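Local coordinates for cytosolic phospholipase A2 delta (Homo sapiens, PDB 5IXC), which hydrolyses glycerophospholipids at the sn-2 position in a calcium-dependent manner, with a preference for linoleic acid, and associates with membranes through its N-terminal C2 domain, at residues Ser166-His171 with Leu273-Cys278. Numbering follows the deposited sequence.
With BA (barium ion), chain D.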
# COMPACT_ATOMS: atom_id res chain seq x y z
N SER A 166 24.94 9.92 -3.78
CA SER A 166 26.35 9.61 -3.79
C SER A 166 26.64 8.65 -2.66
O SER A 166 25.83 8.48 -1.76
CB SER A 166 27.22 10.87 -3.73
OG SER A 166 26.81 11.75 -2.71
N CYS A 167 27.78 7.99 -2.76
CA CYS A 167 28.15 6.98 -1.81
C CYS A 167 29.47 7.35 -1.21
O CYS A 167 30.35 7.84 -1.91
CB CYS A 167 28.25 5.64 -2.51
SG CYS A 167 26.65 4.75 -2.74
N LEU A 168 29.60 7.16 0.10
CA LEU A 168 30.86 7.43 0.76
C LEU A 168 31.46 6.10 1.09
O LEU A 168 30.80 5.25 1.66
CB LEU A 168 30.65 8.25 2.02
CG LEU A 168 31.86 8.95 2.68
CD1 LEU A 168 32.39 8.17 3.86
CD2 LEU A 168 32.99 9.21 1.71
N ASP A 169 32.72 5.93 0.74
CA ASP A 169 33.39 4.68 0.95
C ASP A 169 34.56 4.83 1.90
O ASP A 169 35.40 5.69 1.70
CB ASP A 169 33.86 4.15 -0.38
CG ASP A 169 33.61 2.71 -0.51
OD1 ASP A 169 32.81 2.34 -1.39
OD2 ASP A 169 34.19 1.93 0.29
N VAL A 170 34.61 3.95 2.90
CA VAL A 170 35.57 4.06 3.99
C VAL A 170 36.30 2.75 4.27
O VAL A 170 35.68 1.78 4.68
CB VAL A 170 34.86 4.51 5.29
CG1 VAL A 170 35.86 4.75 6.43
CG2 VAL A 170 34.06 5.77 5.04
N HIS A 171 37.63 2.77 4.09
CA HIS A 171 38.51 1.63 4.42
C HIS A 171 39.17 1.75 5.79
O HIS A 171 39.38 2.85 6.28
CB HIS A 171 39.66 1.55 3.44
CG HIS A 171 39.31 0.90 2.14
ND1 HIS A 171 39.40 -0.46 1.96
CD2 HIS A 171 38.92 1.42 0.95
CE1 HIS A 171 39.06 -0.76 0.71
NE2 HIS A 171 38.76 0.36 0.09
N LEU A 273 38.93 7.51 2.50
CA LEU A 273 37.58 7.92 2.21
C LEU A 273 37.53 8.38 0.79
O LEU A 273 38.42 9.09 0.34
CB LEU A 273 37.17 9.09 3.11
CG LEU A 273 36.80 8.82 4.56
CD1 LEU A 273 37.89 8.09 5.31
CD2 LEU A 273 36.56 10.16 5.21
N LYS A 274 36.47 7.99 0.09
CA LYS A 274 36.20 8.57 -1.20
C LYS A 274 34.72 8.58 -1.46
O LYS A 274 34.00 7.68 -1.03
CB LYS A 274 36.88 7.79 -2.31
CG LYS A 274 37.26 8.66 -3.49
CD LYS A 274 37.42 7.87 -4.77
CE LYS A 274 37.01 8.71 -5.98
NZ LYS A 274 37.96 9.84 -6.23
N ALA A 275 34.27 9.59 -2.19
CA ALA A 275 32.87 9.71 -2.52
C ALA A 275 32.67 9.55 -4.01
O ALA A 275 33.44 10.06 -4.82
CB ALA A 275 32.34 11.05 -2.04
N GLU A 276 31.62 8.82 -4.37
CA GLU A 276 31.29 8.57 -5.76
C GLU A 276 29.79 8.39 -5.87
O GLU A 276 29.11 8.19 -4.87
CB GLU A 276 32.03 7.34 -6.27
CG GLU A 276 32.18 7.31 -7.80
CD GLU A 276 31.81 5.95 -8.40
OE1 GLU A 276 31.34 5.89 -9.58
OE2 GLU A 276 32.00 4.94 -7.70
N GLY A 277 29.26 8.50 -7.08
CA GLY A 277 27.85 8.20 -7.33
C GLY A 277 27.62 6.73 -7.03
O GLY A 277 28.53 5.92 -7.22
N CYS A 278 26.43 6.39 -6.55
CA CYS A 278 26.21 5.03 -6.06
C CYS A 278 26.29 4.03 -7.19
O CYS A 278 25.79 4.32 -8.28
CB CYS A 278 24.89 4.95 -5.31
SG CYS A 278 25.13 5.86 -3.72
BA BA D . 35.68 -0.16 -1.38
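Cys167 SG meets Cys278 SG in a disulfide of 2.1 Å, its C-S-S-C torsion 114°. With each sulfur beside its own backbone N and anti to its carbonyl carbon (chi1 -82° for Cys167, -72° for Cys278), the two meet at the end of the strand pair, and the bridge ties strand 160-171 to the residue just beyond the end of strand 269-277. Between the two strands, the backbones of Cys167 and Glu276 form one antiparallel hydrogen-bonded pair, Glu276 N reaching Cys167 O at 2.9 Å, and those of Asp169 and Lys274 form the next, with Asp169 N 2.8 Å from Lys274 O. Between them lies the non-hydrogen-bonded pair Leu168-Ala275; Ala275 CA adds a CA-H...O contact to Cys167 O, 3.2 Å away.

Leu168, Val170, Leu273 and Ala275 share one face of the sheet. Val170 and Leu273 run side by side, with Val170 CG1 4.1 Å from Leu273 CD1. The end of Leu168 leans toward strand 269-277, its CD2 3.3 Å from Lys274 O and, further off, 4.2 Å from Ala275 CB; Leu223 of strand 221-226 covers Leu168 and Leu273.

The opposite face carries Cys167, Asp169, Lys274 and Glu276. The Asp169 carboxylate divides its oxygens between two cations: OD2 binds a barium ion at 3.1 Å, while OD1 makes a salt bridge to Arg212 on strand 210-216. Both cations would be expected to favour its ionised form.

The whole is an antiparallel strand pair with a disulfide at one end; it belongs to what is probably a second C2 domain, between the N-terminal one and the catalytic domain, and its apolar face packs toward another sheet, in keeping with the beta-sandwich architecture of C2 folds.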